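Local structure of beta-galacturonidase (Eisenbergiella tayi, 6NCW) at residues A[488-491]-A[492-496]; A[388-391]-A[392-396]; A[447-450]-A[451-455]; A[544-547]-A[548-551]. The protein is a family 2 glycoside hydrolase of a gut bacterium that probably cleaves terminal beta-linked galacturonate from its substrates. All blocks are in the same frame, centred on the assembly; numbering follows the deposited sequence.

Overall arrangement
All four contacts are local, each lying within one helix of the TIM barrel domain, so none closes a loop; they follow in series, with no nesting or crossing. From the N terminus comes contact 2, in helix 384-400 between strands 370-374 and 406-410. Contact 3 lies at the C-terminal end of helix 439-453, its centre about 22 Å from that of contact 2. Contact 1 follows in helix 484-500, between strands 461-466 and 504-509, and contact 4 comes last, in helix 544-553. Only contacts 1 and 4 touch, with centres about 9 Å apart: Val-488, Lys-492 and Leu-495 pack on Ala-544, Val-547 and Ser-551, tying two barrel helices together.

Contact 1 (A[488-491]-A[492-496]); sequences VQAL and KEQLQ
Leu-491 and Gln-494 meet one turn apart in a local helical contact within helix 484-500, which connects strands 461-466 and 504-509 of the barrel. Their side chains approach at a slant, and methyl CD2 of Leu-491 comes to 3.7 Å from OE1 of Gln-494, a van der Waals brush. Gln-494 folds back over the preceding turn because its CG stands beside its own N (chi1 -71°), which brings CG to 3.1 Å from Ala-490 O. The extended rest of the chain carries the buried amide off the helix, where NE2 is gripped by two carbonyl oxygens, those of Pro-431 and Gly-467. Glutamine suits this place, since its amide can supply both N-H groups; the small Ala-490 leaves its CB 4.2 Å from NE2 of Gln-494. The backbone bond beneath is short, 2.8 Å from Gln-494 N to Ala-490 O.

Leu-495 lays its CG 3.4 Å from Leu-491 O and faces inward, packing on Val-507 and Ile-509 of strand 504-509. On the outer side polar residues take over: Lys-492 runs out extended, while Glu-493 forms a salt bridge with Lys-432. This division into a largely apolar buried face, with one amide satisfied inside it, and a polar outer one belongs to the beta-alpha-beta unit of a TIM barrel, here with the side chain of Gln-494 about 8 Å from that of the galacturonate-binding Tyr-434.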
loop_
_atom_site.group_PDB
_atom_site.type_symbol
_atom_site.label_atom_id
_atom_site.label_comp_id
_atom_site.label_asym_id
_atom_site.label_seq_id
_atom_site.Cartn_x
_atom_site.Cartn_y
_atom_site.Cartn_z
ATOM N N VAL A 488 -4.554 -8.910 -15.351
ATOM C CA VAL A 488 -3.883 -10.082 -15.904
ATOM C C VAL A 488 -4.787 -10.771 -16.919
ATOM O O VAL A 488 -4.376 -11.047 -18.052
ATOM C CB VAL A 488 -3.482 -11.051 -14.775
ATOM C CG1 VAL A 488 -3.167 -12.459 -15.355
ATOM C CG2 VAL A 488 -2.306 -10.501 -13.996
ATOM N N GLN A 489 -6.045 -11.025 -16.534
ATOM C CA GLN A 489 -6.981 -11.740 -17.399
ATOM C C GLN A 489 -7.281 -10.949 -18.661
ATOM O O GLN A 489 -7.336 -11.511 -19.758
ATOM C CB GLN A 489 -8.290 -12.027 -16.660
ATOM C CG GLN A 489 -8.148 -12.723 -15.310
ATOM C CD GLN A 489 -9.463 -12.763 -14.504
ATOM O OE1 GLN A 489 -9.504 -13.305 -13.393
ATOM N NE2 GLN A 489 -10.536 -12.185 -15.064
ATOM N N ALA A 490 -7.536 -9.648 -18.520
ATOM C CA ALA A 490 -7.836 -8.813 -19.677
ATOM C C ALA A 490 -6.686 -8.822 -20.685
ATOM O O ALA A 490 -6.893 -9.064 -21.882
ATOM C CB ALA A 490 -8.141 -7.387 -19.225
ATOM N N LEU A 491 -5.458 -8.589 -20.211
ATOM C CA LEU A 491 -4.324 -8.499 -21.132
ATOM C C LEU A 491 -4.061 -9.838 -21.813
ATOM O O LEU A 491 -3.741 -9.881 -23.005
ATOM C CB LEU A 491 -3.077 -8.005 -20.399
ATOM C CG LEU A 491 -2.804 -6.488 -20.419
ATOM C CD1 LEU A 491 -2.467 -6.036 -21.831
ATOM C CD2 LEU A 491 -4.012 -5.711 -19.894
ATOM N N LYS A 492 -4.215 -10.945 -21.080
ATOM C CA LYS A 492 -4.031 -12.255 -21.696
ATOM C C LYS A 492 -4.997 -12.446 -22.866
ATOM O O LYS A 492 -4.587 -12.788 -23.980
ATOM C CB LYS A 492 -4.209 -13.351 -20.637
ATOM C CG LYS A 492 -3.737 -14.724 -21.101
ATOM C CD LYS A 492 -3.995 -15.804 -20.052
ATOM C CE LYS A 492 -3.337 -17.129 -20.455
ATOM N NZ LYS A 492 -3.189 -18.048 -19.279
ATOM N N GLU A 493 -6.284 -12.178 -22.640
ATOM C CA GLU A 493 -7.267 -12.321 -23.709
ATOM C C GLU A 493 -7.056 -11.304 -24.830
ATOM O O GLU A 493 -7.216 -11.633 -26.011
ATOM C CB GLU A 493 -8.683 -12.186 -23.145
ATOM C CG GLU A 493 -9.735 -12.394 -24.234
ATOM C CD GLU A 493 -11.169 -12.179 -23.772
ATOM O OE1 GLU A 493 -11.379 -11.982 -22.551
ATOM O OE2 GLU A 493 -12.078 -12.200 -24.646
ATOM N N GLN A 494 -6.743 -10.055 -24.483
ATOM C CA GLN A 494 -6.540 -9.015 -25.500
ATOM C C GLN A 494 -5.386 -9.341 -26.440
ATOM O O GLN A 494 -5.505 -9.178 -27.658
ATOM C CB GLN A 494 -6.304 -7.660 -24.824
ATOM C CG GLN A 494 -7.570 -7.111 -24.177
ATOM C CD GLN A 494 -7.296 -5.928 -23.280
ATOM O OE1 GLN A 494 -6.144 -5.642 -22.964
ATOM N NE2 GLN A 494 -8.356 -5.222 -22.872
ATOM N N LEU A 495 -4.255 -9.799 -25.892
ATOM C CA LEU A 495 -3.085 -10.040 -26.727
ATOM C C LEU A 495 -3.279 -11.286 -27.581
ATOM O O LEU A 495 -2.882 -11.316 -28.757
ATOM C CB LEU A 495 -1.828 -10.163 -25.856
ATOM C CG LEU A 495 -1.314 -8.851 -25.208
ATOM C CD1 LEU A 495 -0.150 -9.117 -24.278
ATOM C CD2 LEU A 495 -0.889 -7.803 -26.245
ATOM N N GLN A 496 -3.887 -12.324 -27.001
ATOM C CA GLN A 496 -4.185 -13.532 -27.758
ATOM C C GLN A 496 -5.040 -13.212 -28.982
ATOM O O GLN A 496 -4.783 -13.723 -30.075
ATOM C CB GLN A 496 -4.858 -14.554 -26.837
ATOM C CG GLN A 496 -5.750 -15.580 -27.511
ATOM C CD GLN A 496 -5.001 -16.579 -28.383
ATOM O OE1 GLN A 496 -3.850 -16.945 -28.097
ATOM N NE2 GLN A 496 -5.660 -17.033 -29.463
#

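Contact 2 (A[388-391]-A[392-396]); sequences ECYS and EQYEL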
loop_
_atom_site.group_PDB
_atom_site.type_symbol
_atom_site.label_atom_id
_atom_site.label_comp_id
_atom_site.label_asym_id
_atom_site.label_seq_id
_atom_site.Cartn_x
_atom_site.Cartn_y
_atom_site.Cartn_z
ATOM N N GLU A 388 -11.532 17.473 -43.122
ATOM C CA GLU A 388 -10.748 18.521 -43.771
ATOM C C GLU A 388 -9.402 18.700 -43.081
ATOM O O GLU A 388 -8.371 18.833 -43.746
ATOM C CB GLU A 388 -11.537 19.840 -43.788
ATOM C CG GLU A 388 -10.730 21.086 -44.226
ATOM C CD GLU A 388 -11.516 22.386 -44.025
ATOM O OE1 GLU A 388 -12.577 22.558 -44.663
ATOM O OE2 GLU A 388 -11.087 23.230 -43.208
ATOM N N CYS A 389 -9.389 18.660 -41.746
ATOM C CA CYS A 389 -8.136 18.751 -40.997
ATOM C C CYS A 389 -7.251 17.532 -41.233
ATOM O O CYS A 389 -6.041 17.670 -41.447
ATOM C CB CYS A 389 -8.428 18.902 -39.502
ATOM S SG CYS A 389 -9.356 20.385 -39.058
ATOM N N TYR A 390 -7.816 16.320 -41.138
ATOM C CA TYR A 390 -6.999 15.138 -41.400
ATOM C C TYR A 390 -6.352 15.244 -42.773
ATOM O O TYR A 390 -5.163 14.970 -42.927
ATOM C CB TYR A 390 -7.831 13.851 -41.292
ATOM C CG TYR A 390 -8.026 13.334 -39.881
ATOM C CD1 TYR A 390 -7.244 12.288 -39.376
ATOM C CD2 TYR A 390 -8.998 13.890 -39.046
ATOM C CE1 TYR A 390 -7.442 11.802 -38.070
ATOM C CE2 TYR A 390 -9.200 13.419 -37.750
ATOM C CZ TYR A 390 -8.424 12.380 -37.265
ATOM O OH TYR A 390 -8.640 11.944 -35.978
ATOM N N SER A 391 -7.122 15.665 -43.781
ATOM C CA SER A 391 -6.583 15.739 -45.135
ATOM C C SER A 391 -5.437 16.738 -45.200
ATOM O O SER A 391 -4.372 16.438 -45.744
ATOM C CB SER A 391 -7.686 16.109 -46.135
ATOM O OG SER A 391 -7.236 15.940 -47.478
ATOM N N GLU A 392 -5.631 17.924 -44.617
ATOM C CA GLU A 392 -4.595 18.951 -44.646
ATOM C C GLU A 392 -3.301 18.463 -44.008
ATOM O O GLU A 392 -2.204 18.741 -44.516
ATOM C CB GLU A 392 -5.072 20.206 -43.916
ATOM C CG GLU A 392 -6.244 20.913 -44.535
ATOM C CD GLU A 392 -6.717 22.065 -43.659
ATOM O OE1 GLU A 392 -7.518 22.912 -44.127
ATOM O OE2 GLU A 392 -6.283 22.114 -42.486
ATOM N N GLN A 393 -3.409 17.754 -42.880
ATOM C CA GLN A 393 -2.212 17.374 -42.137
ATOM C C GLN A 393 -1.516 16.185 -42.781
ATOM O O GLN A 393 -0.284 16.123 -42.802
ATOM C CB GLN A 393 -2.581 17.099 -40.675
ATOM C CG GLN A 393 -3.154 18.339 -40.009
ATOM C CD GLN A 393 -3.458 18.167 -38.538
ATOM O OE1 GLN A 393 -2.840 17.354 -37.835
ATOM N NE2 GLN A 393 -4.420 18.945 -38.055
ATOM N N TYR A 394 -2.288 15.239 -43.312
ATOM C CA TYR A 394 -1.694 14.138 -44.058
ATOM C C TYR A 394 -0.911 14.644 -45.263
ATOM O O TYR A 394 0.180 14.133 -45.557
ATOM C CB TYR A 394 -2.789 13.176 -44.513
ATOM C CG TYR A 394 -3.219 12.127 -43.507
ATOM C CD1 TYR A 394 -4.561 11.845 -43.322
ATOM C CD2 TYR A 394 -2.288 11.383 -42.787
ATOM C CE1 TYR A 394 -4.979 10.878 -42.444
ATOM C CE2 TYR A 394 -2.702 10.398 -41.890
ATOM C CZ TYR A 394 -4.056 10.156 -41.729
ATOM O OH TYR A 394 -4.514 9.183 -40.862
ATOM N N GLU A 395 -1.462 15.637 -45.986
ATOM C CA GLU A 395 -0.748 16.184 -47.141
ATOM C C GLU A 395 0.442 17.033 -46.717
ATOM O O GLU A 395 1.449 17.070 -47.432
ATOM C CB GLU A 395 -1.687 16.998 -48.032
ATOM C CG GLU A 395 -1.025 17.601 -49.301
ATOM C CD GLU A 395 -0.259 16.578 -50.163
ATOM O OE1 GLU A 395 0.991 16.684 -50.251
ATOM O OE2 GLU A 395 -0.901 15.676 -50.753
ATOM N N LEU A 396 0.362 17.705 -45.566
ATOM C CA LEU A 396 1.538 18.386 -45.034
ATOM C C LEU A 396 2.666 17.391 -44.753
ATOM O O LEU A 396 3.825 17.644 -45.104
ATOM C CB LEU A 396 1.163 19.163 -43.770
ATOM C CG LEU A 396 2.266 19.957 -43.059
ATOM C CD1 LEU A 396 2.906 21.036 -43.974
ATOM C CD2 LEU A 396 1.693 20.596 -41.802
#
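Glu-388 and Glu-392 run side by side in helix 384-400, which joins parallel strands 370-374 and 406-410 in a beta-alpha-beta unit of the TIM barrel. Glu-392 has its CG beside its own N (chi1 -64°), which lays CG 3.1 Å from Glu-388 O and brings the two carboxylates alongside, their planes 29° apart. OE1 of Glu-392 is then only 3.7 Å from OE2 of Glu-388. That repulsion is probably offset by Lys-350, whose NZ forms salt bridges with both residues.

Gln-393, next along, tucks its CG 3.3 Å from Cys-389 O and turns to helix 349-364, where it packs on Cys-353 and Ile-357; a flexible chain with a polar end suits this buried seam, and OE1 has a weak hydrogen bond from Asn-334.

Tyr-394 lies alongside Tyr-390, both pointing the same way, and both rings touch Ser-408 of strand 406-410, so broad aromatic groups fill the space between helix and sheet. CE1 of Tyr-394 comes to the edge of the Tyr-390 ring, 4.1 Å from its CD1, while CD1 of Tyr-394 sits 3.2 Å from Tyr-390 O. At Glu-395 the helix turn is closed by N bonding to Ser-391 O at 3.0 Å.

Contact 3 (A[447-450]-A[451-455]); sequences YQWI and QNESE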
loop_
_atom_site.group_PDB
_atom_site.type_symbol
_atom_site.label_atom_id
_atom_site.label_comp_id
_atom_site.label_asym_id
_atom_site.label_seq_id
_atom_site.Cartn_x
_atom_site.Cartn_y
_atom_site.Cartn_z
ATOM N N TYR A 447 -12.778 -5.298 -37.834
ATOM C CA TYR A 447 -11.928 -5.594 -38.987
ATOM C C TYR A 447 -12.760 -5.817 -40.244
ATOM O O TYR A 447 -12.457 -5.267 -41.310
ATOM C CB TYR A 447 -11.047 -6.812 -38.715
ATOM C CG TYR A 447 -10.037 -6.991 -39.817
ATOM C CD1 TYR A 447 -8.964 -6.112 -39.947
ATOM C CD2 TYR A 447 -10.183 -7.997 -40.768
ATOM C CE1 TYR A 447 -8.046 -6.248 -40.964
ATOM C CE2 TYR A 447 -9.266 -8.141 -41.797
ATOM C CZ TYR A 447 -8.206 -7.264 -41.891
ATOM O OH TYR A 447 -7.298 -7.398 -42.917
ATOM N N GLN A 448 -13.825 -6.611 -40.128
ATOM C CA GLN A 448 -14.706 -6.868 -41.262
ATOM C C GLN A 448 -15.328 -5.580 -41.787
ATOM O O GLN A 448 -15.366 -5.354 -42.998
ATOM C CB GLN A 448 -15.782 -7.875 -40.856
ATOM C CG GLN A 448 -15.653 -9.229 -41.530
ATOM C CD GLN A 448 -14.372 -9.972 -41.173
ATOM O OE1 GLN A 448 -14.246 -10.526 -40.073
ATOM N NE2 GLN A 448 -13.419 -10.006 -42.112
ATOM N N TRP A 449 -15.803 -4.715 -40.893
ATOM C CA TRP A 449 -16.321 -3.427 -41.336
ATOM C C TRP A 449 -15.269 -2.637 -42.107
ATOM O O TRP A 449 -15.581 -2.027 -43.136
ATOM C CB TRP A 449 -16.816 -2.599 -40.150
ATOM C CG TRP A 449 -17.217 -1.238 -40.590
ATOM C CD1 TRP A 449 -18.430 -0.863 -41.100
ATOM C CD2 TRP A 449 -16.398 -0.057 -40.594
ATOM N NE1 TRP A 449 -18.416 0.475 -41.414
ATOM C CE2 TRP A 449 -17.181 0.993 -41.115
ATOM C CE3 TRP A 449 -15.086 0.215 -40.195
ATOM C CZ2 TRP A 449 -16.698 2.293 -41.244
ATOM C CZ3 TRP A 449 -14.604 1.514 -40.330
ATOM C CH2 TRP A 449 -15.407 2.533 -40.850
ATOM N N ILE A 450 -14.022 -2.608 -41.614
ATOM C CA ILE A 450 -12.982 -1.883 -42.335
ATOM C C ILE A 450 -12.810 -2.462 -43.733
ATOM O O ILE A 450 -12.707 -1.716 -44.712
ATOM C CB ILE A 450 -11.654 -1.894 -41.554
ATOM C CG1 ILE A 450 -11.733 -0.998 -40.314
ATOM C CG2 ILE A 450 -10.533 -1.401 -42.423
ATOM C CD1 ILE A 450 -10.606 -1.259 -39.331
ATOM N N GLN A 451 -12.807 -3.801 -43.857
ATOM C CA GLN A 451 -12.539 -4.411 -45.159
ATOM C C GLN A 451 -13.726 -4.325 -46.115
ATOM O O GLN A 451 -13.520 -4.197 -47.327
ATOM C CB GLN A 451 -12.128 -5.874 -45.000
ATOM C CG GLN A 451 -10.975 -6.087 -44.076
ATOM C CD GLN A 451 -9.792 -5.209 -44.419
ATOM O OE1 GLN A 451 -9.284 -5.245 -45.537
ATOM N NE2 GLN A 451 -9.354 -4.405 -43.462
ATOM N N ASN A 452 -14.959 -4.394 -45.612
ATOM C CA ASN A 452 -16.145 -4.406 -46.467
ATOM C C ASN A 452 -16.804 -3.042 -46.653
ATOM O O ASN A 452 -17.533 -2.864 -47.635
ATOM C CB ASN A 452 -17.215 -5.357 -45.906
ATOM C CG ASN A 452 -16.713 -6.773 -45.715
ATOM O OD1 ASN A 452 -15.815 -7.229 -46.420
ATOM N ND2 ASN A 452 -17.296 -7.480 -44.755
ATOM N N GLU A 453 -16.605 -2.086 -45.735
ATOM C CA GLU A 453 -17.411 -0.868 -45.734
ATOM C C GLU A 453 -16.617 0.432 -45.718
ATOM O O GLU A 453 -17.231 1.506 -45.687
ATOM C CB GLU A 453 -18.370 -0.854 -44.531
ATOM C CG GLU A 453 -19.240 -2.086 -44.396
ATOM C CD GLU A 453 -20.235 -2.220 -45.538
ATOM O OE1 GLU A 453 -20.648 -1.175 -46.102
ATOM O OE2 GLU A 453 -20.602 -3.371 -45.877
ATOM N N SER A 454 -15.293 0.387 -45.731
ATOM C CA SER A 454 -14.515 1.613 -45.636
ATOM C C SER A 454 -13.439 1.653 -46.711
ATOM O O SER A 454 -13.018 0.623 -47.251
ATOM C CB SER A 454 -13.847 1.749 -44.265
ATOM O OG SER A 454 -12.629 1.022 -44.262
ATOM N N GLU A 455 -12.966 2.868 -46.990
ATOM C CA GLU A 455 -11.825 3.031 -47.886
ATOM C C GLU A 455 -10.507 2.615 -47.240
ATOM O O GLU A 455 -9.451 2.792 -47.851
ATOM C CB GLU A 455 -11.743 4.477 -48.370
ATOM C CG GLU A 455 -12.869 4.888 -49.313
ATOM C CD GLU A 455 -13.017 6.396 -49.397
ATOM O OE1 GLU A 455 -13.846 6.954 -48.632
ATOM O OE2 GLU A 455 -12.283 7.021 -50.206
#
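The C-terminal end of helix 439-453, in the beta-alpha-beta unit between strands 425-428 and 461-466, brings Tyr-447 under Gln-451 and Trp-449 under Glu-453 and Ser-454. A bend at chi2 lays the Gln-451 amide nearly flat over one face of the Tyr-447 ring, the planes 17° apart. CG of Gln-451 makes a CH-pi contact 3.9 Å from the centroid of the Tyr-447 ring, and NE2 of Gln-451 hovers 3.4 Å from Tyr-447 CE1. The amide is anchored at its other end, OE1 receiving the N-H of Gly-458.

Over one face of the indole, CB of Glu-453 lies 3.4 Å from NE1 of Trp-449, and CB of Ser-454 stands 4.1 Å from the centroid of the Trp-449 six-membered ring.

Ser-454 is the first residue to leave helical geometry. Its N reaches Ile-450 O only weakly, at 3.5 Å, but its OG donates to that same oxygen at 2.8 Å, lying in the carbonyl plane on a lone pair. OG sits between N and the carbonyl carbon (chi1 84°) and also accepts from Gly-456 N. Small and hydroxylated, serine thus reinforces a weak main-chain bond with a second, shorter one to the same oxygen and holds the exit turn, while the flat aromatic faces receive aliphatic carbons of the last turn.

Contact 4 (A[544-547]-A[548-551]); sequences AYEV and VKDS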
loop_
_atom_site.group_PDB
_atom_site.type_symbol
_atom_site.label_atom_id
_atom_site.label_comp_id
_atom_site.label_asym_id
_atom_site.label_seq_id
_atom_site.Cartn_x
_atom_site.Cartn_y
_atom_site.Cartn_z
ATOM N N ALA A 544 0.179 -8.220 -14.324
ATOM C CA ALA A 544 0.077 -8.359 -15.774
ATOM C C ALA A 544 1.421 -8.253 -16.490
ATOM O O ALA A 544 1.498 -8.584 -17.671
ATOM C CB ALA A 544 -0.873 -7.302 -16.342
ATOM N N TYR A 545 2.478 -7.807 -15.817
ATOM C CA TYR A 545 3.773 -7.701 -16.474
ATOM C C TYR A 545 4.231 -9.060 -16.993
ATOM O O TYR A 545 4.760 -9.163 -18.109
ATOM C CB TYR A 545 4.771 -7.096 -15.488
ATOM C CG TYR A 545 6.188 -6.832 -15.954
ATOM C CD1 TYR A 545 7.098 -7.875 -16.134
ATOM C CD2 TYR A 545 6.653 -5.526 -16.096
ATOM C CE1 TYR A 545 8.398 -7.629 -16.497
ATOM C CE2 TYR A 545 7.949 -5.269 -16.450
ATOM C CZ TYR A 545 8.816 -6.314 -16.657
ATOM O OH TYR A 545 10.106 -6.033 -17.011
ATOM N N GLU A 546 3.986 -10.120 -16.220
ATOM C CA GLU A 546 4.432 -11.449 -16.637
ATOM C C GLU A 546 3.578 -12.003 -17.775
ATOM O O GLU A 546 4.066 -12.806 -18.574
ATOM C CB GLU A 546 4.428 -12.407 -15.445
ATOM C CG GLU A 546 5.464 -12.049 -14.380
ATOM C CD GLU A 546 6.888 -12.024 -14.944
ATOM O OE1 GLU A 546 7.636 -11.041 -14.693
ATOM O OE2 GLU A 546 7.250 -12.983 -15.662
ATOM N N VAL A 547 2.322 -11.566 -17.874
ATOM C CA VAL A 547 1.448 -11.973 -18.972
ATOM C C VAL A 547 1.902 -11.349 -20.288
ATOM O O VAL A 547 1.920 -12.012 -21.337
ATOM C CB VAL A 547 -0.008 -11.593 -18.635
ATOM C CG1 VAL A 547 -0.827 -11.372 -19.908
ATOM C CG2 VAL A 547 -0.649 -12.682 -17.812
ATOM N N VAL A 548 2.249 -10.057 -20.265
ATOM C CA VAL A 548 2.740 -9.387 -21.469
ATOM C C VAL A 548 4.078 -9.978 -21.893
ATOM O O VAL A 548 4.313 -10.239 -23.077
ATOM C CB VAL A 548 2.848 -7.868 -21.236
ATOM C CG1 VAL A 548 3.544 -7.217 -22.408
ATOM C CG2 VAL A 548 1.449 -7.235 -21.045
ATOM N N LYS A 549 4.970 -10.196 -20.930
ATOM C CA LYS A 549 6.280 -10.745 -21.237
ATOM C C LYS A 549 6.156 -12.124 -21.877
ATOM O O LYS A 549 6.776 -12.397 -22.910
ATOM C CB LYS A 549 7.110 -10.789 -19.956
ATOM C CG LYS A 549 8.507 -11.350 -20.082
ATOM C CD LYS A 549 9.221 -11.138 -18.747
ATOM C CE LYS A 549 10.665 -11.590 -18.790
ATOM N NZ LYS A 549 11.321 -11.289 -17.501
ATOM N N ASP A 550 5.341 -13.003 -21.289
ATOM C CA ASP A 550 5.120 -14.318 -21.888
ATOM C C ASP A 550 4.640 -14.198 -23.325
ATOM O O ASP A 550 5.100 -14.937 -24.202
ATOM C CB ASP A 550 4.102 -15.117 -21.086
ATOM C CG ASP A 550 4.650 -15.600 -19.757
ATOM O OD1 ASP A 550 5.884 -15.551 -19.547
ATOM O OD2 ASP A 550 3.827 -16.013 -18.907
ATOM N N SER A 551 3.709 -13.277 -23.586
ATOM C CA SER A 551 3.173 -13.127 -24.935
ATOM C C SER A 551 4.223 -12.582 -25.899
ATOM O O SER A 551 4.467 -13.169 -26.957
ATOM C CB SER A 551 1.948 -12.219 -24.922
ATOM O OG SER A 551 1.544 -11.927 -26.246
#
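Lys-549 lies alongside Glu-546, and its chain can be traced outward from the helix. CB sits 3.4 Å from Tyr-545 O, the oxygen that accepts the N-H of Lys-549 itself. With CG opposite the backbone N (chi1 179°) and every later torsion anti, the chain leaves fully extended. CD passes obliquely by the Tyr-545 ring, 4.2 Å from its CE1, and comes within 4.1 Å of Glu-546 OE2, so the aliphatic middle of the lysine is flanked by an aromatic ring and a carboxylate. Beyond CE, the terminal NZ remains 4.6 Å from Glu-546 OE1, not paired with it, though the opposite charges probably attract weakly; its salt bridge is made with Asp-302. The same OD1 of Asp-302 is hydrogen-bonded to Tyr-545 OH. A lysine suits this place, its long aliphatic chain passing the tyrosine ring and its charged end meeting that acid.

Helix 544-553 follows the last strand of the TIM barrel and packs between neighbours in the ring: Val-547 lies on Val-488 of helix 484-500, while Tyr-545 and Val-548 rest on Leu-303, just after helix 290-302. The branched valines give these seams compact apolar surfaces, and CG2 of Val-548 also lies 3.6 Å from Ala-544 O.

On the exposed side, Asp-550 holds its carboxylate by the preceding turn, CG beside its own N. Its OD2 is 3.2 Å from Glu-546 O, two acceptors that probably repel each other mildly, while the N-H of Asp-550 bonds to that oxygen from above the carbonyl plane, 37° out of it.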